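Local atomic coordinates of aminotransferase, class IV (PDB entry 4TVI), a protein that probably transfers amino groups between the branched-chain amino acids leucine, isoleucine or valine and 2-oxoglutarate, using pyridoxal 5'-phosphate as cofactor. Residues A[74-86]-A[98-111]. Sequence-based numbering, arbitrary orientation.
Sequences VTPDLDRHSARAN and LSANDIEALAREGL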
ATOM      1  N   VAL A  74      13.831 -29.608  -0.584  1.00 20.30           N
ATOM      2  CA  VAL A  74      13.140 -29.364  -1.846  1.00 19.66           C
ATOM      3  C   VAL A  74      12.533 -27.960  -1.901  1.00 20.61           C
ATOM      4  O   VAL A  74      12.252 -27.355  -0.866  1.00 20.51           O
ATOM      5  CB  VAL A  74      12.034 -30.428  -2.102  1.00 16.43           C
ATOM      6  CG1 VAL A  74      12.653 -31.826  -2.151  1.00 17.18           C
ATOM      7  CG2 VAL A  74      10.947 -30.360  -1.042  1.00 16.12           C
ATOM      8  N   THR A  75      12.334 -27.452  -3.119  1.00 18.76           N
ATOM      9  CA  THR A  75      11.805 -26.106  -3.338  1.00 17.48           C
ATOM     10  C   THR A  75      10.630 -26.114  -4.313  1.00 18.65           C
ATOM     11  O   THR A  75      10.735 -25.569  -5.419  1.00 17.76           O
ATOM     12  CB  THR A  75      12.891 -25.161  -3.895  1.00 18.69           C
ATOM     13  OG1 THR A  75      13.398 -25.693  -5.129  1.00 19.98           O
ATOM     14  CG2 THR A  75      14.044 -25.015  -2.911  1.00 18.44           C
ATOM     15  N   PRO A  76       9.504 -26.726  -3.910  1.00 15.96           N
ATOM     16  CA  PRO A  76       8.359 -26.896  -4.815  1.00 16.33           C
ATOM     17  C   PRO A  76       7.809 -25.583  -5.353  1.00 14.69           C
ATOM     18  O   PRO A  76       7.673 -24.610  -4.609  1.00 13.98           O
ATOM     19  CB  PRO A  76       7.319 -27.606  -3.941  1.00 15.05           C
ATOM     20  CG  PRO A  76       7.720 -27.305  -2.539  1.00 17.08           C
ATOM     21  CD  PRO A  76       9.221 -27.251  -2.565  1.00 14.35           C
ATOM     22  N   ASP A  77       7.523 -25.570  -6.652  1.00 14.66           N
ATOM     23  CA  ASP A  77       6.916 -24.426  -7.330  1.00 16.04           C
ATOM     24  C   ASP A  77       7.748 -23.150  -7.207  1.00 16.42           C
ATOM     25  O   ASP A  77       7.210 -22.043  -7.304  1.00 15.59           O
ATOM     26  CB  ASP A  77       5.495 -24.175  -6.805  1.00 15.92           C
ATOM     27  CG  ASP A  77       4.459 -25.086  -7.459  1.00 19.11           C
ATOM     28  OD1 ASP A  77       4.626 -25.411  -8.652  1.00 20.03           O
ATOM     29  OD2 ASP A  77       3.483 -25.482  -6.779  1.00 17.41           O
ATOM     30  N   LEU A  78       9.052 -23.304  -6.995  1.00 16.16           N
ATOM     31  CA  LEU A  78       9.960 -22.156  -6.996  1.00 18.63           C
ATOM     32  C   LEU A  78       9.886 -21.429  -8.338  1.00 19.39           C
ATOM     33  O   LEU A  78      10.006 -20.205  -8.399  1.00 19.21           O
ATOM     34  CB  LEU A  78      11.403 -22.583  -6.703  1.00 13.81           C
ATOM     35  CG  LEU A  78      12.474 -21.492  -6.858  1.00 13.95           C
ATOM     36  CD1 LEU A  78      12.160 -20.288  -5.969  1.00 13.90           C
ATOM     37  CD2 LEU A  78      13.860 -22.045  -6.541  1.00 14.55           C
ATOM     38  N   ASP A  79       9.697 -22.188  -9.414  1.00 19.05           N
ATOM     39  CA  ASP A  79       9.649 -21.596 -10.742  1.00 17.14           C
ATOM     40  C   ASP A  79       8.405 -20.730 -10.909  1.00 16.40           C
ATOM     41  O   ASP A  79       8.477 -19.638 -11.474  1.00 16.17           O
ATOM     42  CB  ASP A  79       9.704 -22.677 -11.828  1.00 15.47           C
ATOM     43  CG  ASP A  79       8.639 -23.758 -11.652  1.00 19.36           C
ATOM     44  OD1 ASP A  79       8.130 -23.943 -10.528  1.00 22.34           O
ATOM     45  OD2 ASP A  79       8.316 -24.433 -12.649  1.00 20.29           O
ATOM     46  N   ARG A  80       7.272 -21.208 -10.399  1.00 14.33           N
ATOM     47  CA  ARG A  80       6.022 -20.458 -10.502  1.00 16.93           C
ATOM     48  C   ARG A  80       6.066 -19.190  -9.653  1.00 15.13           C
ATOM     49  O   ARG A  80       5.632 -18.129 -10.091  1.00 14.06           O
ATOM     50  CB  ARG A  80       4.828 -21.320 -10.081  1.00 15.35           C
ATOM     51  CG  ARG A  80       4.648 -22.590 -10.900  1.00 17.78           C
ATOM     52  CD  ARG A  80       3.212 -23.070 -10.823  1.00 18.56           C
ATOM     53  NE  ARG A  80       2.287 -22.141 -11.476  1.00 20.73           N
ATOM     54  CZ  ARG A  80       0.968 -22.161 -11.308  1.00 21.52           C
ATOM     55  NH1 ARG A  80       0.418 -23.057 -10.499  1.00 22.90           N
ATOM     56  NH2 ARG A  80       0.198 -21.287 -11.944  1.00 19.21           N
ATOM     57  N   HIS A  81       6.592 -19.310  -8.440  1.00 17.76           N
ATOM     58  CA  HIS A  81       6.728 -18.163  -7.548  1.00 18.48           C
ATOM     59  C   HIS A  81       7.678 -17.118  -8.128  1.00 19.10           C
ATOM     60  O   HIS A  81       7.452 -15.915  -7.980  1.00 16.67           O
ATOM     61  CB  HIS A  81       7.207 -18.615  -6.164  1.00 17.48           C
ATOM     62  CG  HIS A  81       6.141 -19.261  -5.334  1.00 16.23           C
ATOM     63  ND1 HIS A  81       5.055 -18.565  -4.844  1.00 16.22           N
ATOM     64  CD2 HIS A  81       5.993 -20.536  -4.901  1.00 16.37           C
ATOM     65  CE1 HIS A  81       4.290 -19.381  -4.143  1.00 15.53           C
ATOM     66  NE2 HIS A  81       4.835 -20.585  -4.165  1.00 14.30           N
ATOM     67  N   SER A  82       8.736 -17.580  -8.790  1.00 19.21           N
ATOM     68  CA  SER A  82       9.690 -16.674  -9.428  1.00 18.25           C
ATOM     69  C   SER A  82       9.019 -15.903 -10.553  1.00 18.97           C
ATOM     70  O   SER A  82       9.219 -14.691 -10.697  1.00 17.29           O
ATOM     71  CB  SER A  82      10.894 -17.444  -9.969  1.00 13.39           C
ATOM     72  OG  SER A  82      11.593 -18.078  -8.916  1.00 13.39           O
ATOM     73  N   ALA A  83       8.206 -16.607 -11.336  1.00 16.40           N
ATOM     74  CA  ALA A  83       7.525 -15.996 -12.467  1.00 14.65           C
ATOM     75  C   ALA A  83       6.504 -14.954 -12.015  1.00 16.07           C
ATOM     76  O   ALA A  83       6.338 -13.922 -12.664  1.00 19.24           O
ATOM     77  CB  ALA A  83       6.848 -17.061 -13.314  1.00 16.56           C
ATOM     78  N   ARG A  84       5.804 -15.226 -10.917  1.00 13.44           N
ATOM     79  CA  ARG A  84       4.744 -14.325 -10.488  1.00 13.79           C
ATOM     80  C   ARG A  84       5.301 -12.995 -10.009  1.00 14.23           C
ATOM     81  O   ARG A  84       4.647 -11.963 -10.154  1.00 13.38           O
ATOM     82  CB  ARG A  84       3.892 -14.957  -9.383  1.00 15.78           C
ATOM     83  CG  ARG A  84       2.635 -14.138  -9.051  1.00 12.21           C
ATOM     84  CD  ARG A  84       1.716 -14.884  -8.094  1.00 12.09           C
ATOM     85  NE  ARG A  84       2.355 -15.138  -6.807  1.00 15.83           N
ATOM     86  CZ  ARG A  84       1.813 -15.872  -5.840  1.00 16.88           C
ATOM     87  NH1 ARG A  84       0.627 -16.441  -6.022  1.00 18.07           N
ATOM     88  NH2 ARG A  84       2.461 -16.051  -4.695  1.00 13.64           N
ATOM     89  N   ALA A  85       6.519 -13.011  -9.465  1.00 15.55           N
ATOM     90  CA  ALA A  85       7.161 -11.771  -9.033  1.00 16.43           C
ATOM     91  C   ALA A  85       7.254 -10.791 -10.199  1.00 16.81           C
ATOM     92  O   ALA A  85       6.988  -9.599 -10.036  1.00 16.67           O
ATOM     93  CB  ALA A  85       8.545 -12.045  -8.454  1.00 14.20           C
ATOM     94  N   ASN A  86       7.610 -11.298 -11.378  1.00 15.54           N
ATOM     95  CA  ASN A  86       7.666 -10.451 -12.567  1.00 16.15           C
ATOM     96  C   ASN A  86       6.282  -9.976 -12.987  1.00 18.21           C
ATOM     97  O   ASN A  86       6.117  -8.825 -13.400  1.00 16.59           O
ATOM     98  CB  ASN A  86       8.348 -11.180 -13.724  1.00 14.14           C
ATOM     99  CG  ASN A  86       9.850 -11.289 -13.529  1.00 17.64           C
ATOM    100  OD1 ASN A  86      10.413 -10.660 -12.634  1.00 15.96           O
ATOM    101  ND2 ASN A  86      10.507 -12.075 -14.375  1.00 17.14           N
ATOM    102  N   LEU A  98      14.951  -8.915 -13.872  1.00 19.55           N
ATOM    103  CA  LEU A  98      15.412 -10.292 -14.056  1.00 19.75           C
ATOM    104  C   LEU A  98      14.335 -11.184 -14.676  1.00 20.91           C
ATOM    105  O   LEU A  98      13.144 -11.009 -14.423  1.00 19.87           O
ATOM    106  CB  LEU A  98      15.870 -10.891 -12.726  1.00 20.06           C
ATOM    107  CG  LEU A  98      17.027 -10.215 -11.987  1.00 24.14           C
ATOM    108  CD1 LEU A  98      17.254 -10.888 -10.645  1.00 24.22           C
ATOM    109  CD2 LEU A  98      18.286 -10.274 -12.829  1.00 26.22           C
ATOM    110  N   SER A  99      14.756 -12.145 -15.490  1.00 20.44           N
ATOM    111  CA  SER A  99      13.831 -13.147 -15.990  1.00 19.75           C
ATOM    112  C   SER A  99      13.412 -14.046 -14.836  1.00 17.56           C
ATOM    113  O   SER A  99      14.047 -14.041 -13.777  1.00 15.79           O
ATOM    114  CB  SER A  99      14.473 -13.976 -17.097  1.00 22.03           C
ATOM    115  OG  SER A  99      15.509 -14.782 -16.567  1.00 21.00           O
ATOM    116  N   ALA A 100      12.353 -14.820 -15.038  1.00 16.38           N
ATOM    117  CA  ALA A 100      11.891 -15.751 -14.011  1.00 16.99           C
ATOM    118  C   ALA A 100      12.972 -16.784 -13.698  1.00 16.17           C
ATOM    119  O   ALA A 100      13.202 -17.122 -12.536  1.00 14.95           O
ATOM    120  CB  ALA A 100      10.610 -16.440 -14.455  1.00 15.10           C
ATOM    121  N   ASN A 101      13.647 -17.259 -14.740  1.00 18.50           N
ATOM    122  CA  ASN A 101      14.752 -18.200 -14.580  1.00 19.75           C
ATOM    123  C   ASN A 101      15.935 -17.588 -13.835  1.00 19.60           C
ATOM    124  O   ASN A 101      16.609 -18.281 -13.066  1.00 17.37           O
ATOM    125  CB  ASN A 101      15.205 -18.726 -15.942  1.00 21.71           C
ATOM    126  CG  ASN A 101      14.348 -19.869 -16.435  1.00 26.92           C
ATOM    127  OD1 ASN A 101      13.521 -20.400 -15.696  1.00 27.89           O
ATOM    128  ND2 ASN A 101      14.534 -20.253 -17.692  1.00 31.15           N
ATOM    129  N   ASP A 102      16.192 -16.302 -14.074  1.00 18.69           N
ATOM    130  CA  ASP A 102      17.239 -15.582 -13.352  1.00 20.89           C
ATOM    131  C   ASP A 102      16.977 -15.603 -11.848  1.00 20.79           C
ATOM    132  O   ASP A 102      17.869 -15.923 -11.060  1.00 19.24           O
ATOM    133  CB  ASP A 102      17.338 -14.121 -13.817  1.00 20.00           C
ATOM    134  CG  ASP A 102      17.972 -13.973 -15.187  1.00 23.77           C
ATOM    135  OD1 ASP A 102      18.749 -14.863 -15.601  1.00 25.59           O
ATOM    136  OD2 ASP A 102      17.689 -12.954 -15.851  1.00 24.28           O
ATOM    137  N   ILE A 103      15.747 -15.263 -11.465  1.00 19.72           N
ATOM    138  CA  ILE A 103      15.352 -15.222 -10.061  1.00 18.73           C
ATOM    139  C   ILE A 103      15.471 -16.603  -9.423  1.00 21.58           C
ATOM    140  O   ILE A 103      15.971 -16.737  -8.306  1.00 23.97           O
ATOM    141  CB  ILE A 103      13.911 -14.691  -9.895  1.00 16.85           C
ATOM    142  CG1 ILE A 103      13.848 -13.209 -10.274  1.00 16.07           C
ATOM    143  CG2 ILE A 103      13.401 -14.912  -8.468  1.00 13.41           C
ATOM    144  CD1 ILE A 103      12.470 -12.583 -10.069  1.00 17.08           C
ATOM    145  N   GLU A 104      15.017 -17.629 -10.137  1.00 19.23           N
ATOM    146  CA  GLU A 104      15.093 -18.993  -9.627  1.00 17.93           C
ATOM    147  C   GLU A 104      16.546 -19.428  -9.443  1.00 17.68           C
ATOM    148  O   GLU A 104      16.909 -19.988  -8.408  1.00 15.78           O
ATOM    149  CB  GLU A 104      14.369 -19.966 -10.559  1.00 17.13           C
ATOM    150  CG  GLU A 104      14.543 -21.425 -10.162  1.00 21.46           C
ATOM    151  CD  GLU A 104      13.709 -22.379 -11.007  1.00 23.38           C
ATOM    152  OE1 GLU A 104      12.923 -21.910 -11.853  1.00 22.26           O
ATOM    153  OE2 GLU A 104      13.838 -23.606 -10.813  1.00 28.33           O
ATOM    154  N   ALA A 105      17.365 -19.166 -10.456  1.00 18.72           N
ATOM    155  CA  ALA A 105      18.779 -19.529 -10.425  1.00 22.17           C
ATOM    156  C   ALA A 105      19.497 -18.810  -9.287  1.00 21.29           C
ATOM    157  O   ALA A 105      20.310 -19.399  -8.576  1.00 20.25           O
ATOM    158  CB  ALA A 105      19.436 -19.210 -11.755  1.00 17.91           C
ATOM    159  N   LEU A 106      19.185 -17.532  -9.120  1.00 19.86           N
ATOM    160  CA  LEU A 106      19.762 -16.727  -8.050  1.00 20.40           C
ATOM    161  C   LEU A 106      19.332 -17.254  -6.678  1.00 20.07           C
ATOM    162  O   LEU A 106      20.136 -17.322  -5.746  1.00 18.02           O
ATOM    163  CB  LEU A 106      19.348 -15.265  -8.213  1.00 17.75           C
ATOM    164  CG  LEU A 106      20.012 -14.251  -7.285  1.00 21.48           C
ATOM    165  CD1 LEU A 106      21.503 -14.183  -7.569  1.00 21.15           C
ATOM    166  CD2 LEU A 106      19.360 -12.888  -7.442  1.00 20.33           C
ATOM    167  N   ALA A 107      18.063 -17.634  -6.567  1.00 19.60           N
ATOM    168  CA  ALA A 107      17.543 -18.206  -5.328  1.00 21.56           C
ATOM    169  C   ALA A 107      18.309 -19.469  -4.935  1.00 22.11           C
ATOM    170  O   ALA A 107      18.691 -19.641  -3.776  1.00 21.69           O
ATOM    171  CB  ALA A 107      16.060 -18.510  -5.468  1.00 21.39           C
ATOM    172  N   ARG A 108      18.546 -20.343  -5.908  1.00 16.49           N
ATOM    173  CA  ARG A 108      19.240 -21.597  -5.641  1.00 17.85           C
ATOM    174  C   ARG A 108      20.682 -21.345  -5.210  1.00 19.82           C
ATOM    175  O   ARG A 108      21.235 -22.084  -4.391  1.00 18.74           O
ATOM    176  CB  ARG A 108      19.206 -22.518  -6.866  1.00 17.51           C
ATOM    177  CG  ARG A 108      17.793 -22.925  -7.273  1.00 16.80           C
ATOM    178  CD  ARG A 108      17.784 -24.119  -8.217  1.00 17.26           C
ATOM    179  NE  ARG A 108      16.425 -24.403  -8.676  1.00 18.18           N
ATOM    180  CZ  ARG A 108      15.538 -25.134  -8.006  1.00 20.21           C
ATOM    181  NH1 ARG A 108      15.857 -25.663  -6.830  1.00 19.95           N
ATOM    182  NH2 ARG A 108      14.324 -25.326  -8.508  1.00 20.57           N
ATOM    183  N   GLU A 109      21.285 -20.301  -5.766  1.00 21.45           N
ATOM    184  CA  GLU A 109      22.639 -19.922  -5.391  1.00 23.51           C
ATOM    185  C   GLU A 109      22.653 -19.434  -3.949  1.00 21.53           C
ATOM    186  O   GLU A 109      23.516 -19.820  -3.157  1.00 20.63           O
ATOM    187  CB  GLU A 109      23.185 -18.844  -6.337  1.00 24.04           C
ATOM    188  CG  GLU A 109      23.490 -19.358  -7.736  1.00 28.27           C
ATOM    189  CD  GLU A 109      23.864 -18.261  -8.715  1.00 31.56           C
ATOM    190  OE1 GLU A 109      23.702 -17.068  -8.378  1.00 33.46           O
ATOM    191  OE2 GLU A 109      24.313 -18.596  -9.834  1.00 31.51           O
ATOM    192  N   GLY A 110      21.667 -18.614  -3.602  1.00 21.15           N
ATOM    193  CA  GLY A 110      21.584 -18.052  -2.268  1.00 21.86           C
ATOM    194  C   GLY A 110      21.364 -19.110  -1.208  1.00 23.10           C
ATOM    195  O   GLY A 110      21.910 -19.014  -0.108  1.00 19.94           O
ATOM    196  N   LEU A 111      20.564 -20.120  -1.542  1.00 18.10           N
ATOM    197  CA  LEU A 111      20.263 -21.196  -0.609  1.00 21.75           C
ATOM    198  C   LEU A 111      21.534 -21.921  -0.185  1.00 23.76           C
ATOM    199  O   LEU A 111      21.628 -22.420   0.935  1.00 24.42           O
ATOM    200  CB  LEU A 111      19.279 -22.193  -1.226  1.00 19.85           C
ATOM    201  CG  LEU A 111      17.865 -21.684  -1.529  1.00 20.72           C
ATOM    202  CD1 LEU A 111      17.011 -22.803  -2.139  1.00 18.17           C
ATOM    203  CD2 LEU A 111      17.195 -21.077  -0.293  1.00 16.97           C
TER
HETATM  204  O   HOH W   1      12.207 -27.057  -7.664  1.00 31.18           O
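Two helices packed on one sheet of the class IV aminotransferase fold, 78-86 and 100-111, illustrate how small residues permit close packing while polar side chains fasten the two ends. Their axes come within 8.2 Å at 127°; the backbones draw closest at Ala83 and Ala100, where Ala100 CB is 3.7 Å from Ala83 CA. Beside them Ser82 OG, beside its backbone N (chi1 -62°), turns back to Leu78 O (2.7 Å) and lies against Ile103 CG2. At one end Asn86 ND2 donates to Leu98 O (2.8 Å), lying in the Leu98 carbonyl plane, whereas Leu98 O is tilted from the Asn86 amide plane; the Ser99-Asp102 capping box starts the partner helix here. At the other, Leu78 CD2 covers one face of the Arg108 guanidinium, 3.8 Å from Arg108 CZ. Glu104 OE2 takes its edge in a salt bridge to Arg108 NH2 (2.9 Å), and Arg108 NH1 donates to Thr75 OG1 (3.0 Å), 31° out of the guanidinium plane; the two bonds limit the group's rotation. Water 1 links Arg108 NH2 to Thr75 O. Beneath, Leu78 reaches Ala68 of strand 64-70, Ile103 packs on Phe145 of strand 143-151, and Tyr126 of strand 120-128 bonds Asn86 OD1; Arg84 contacts the cofactor phosphate and helix 241-252.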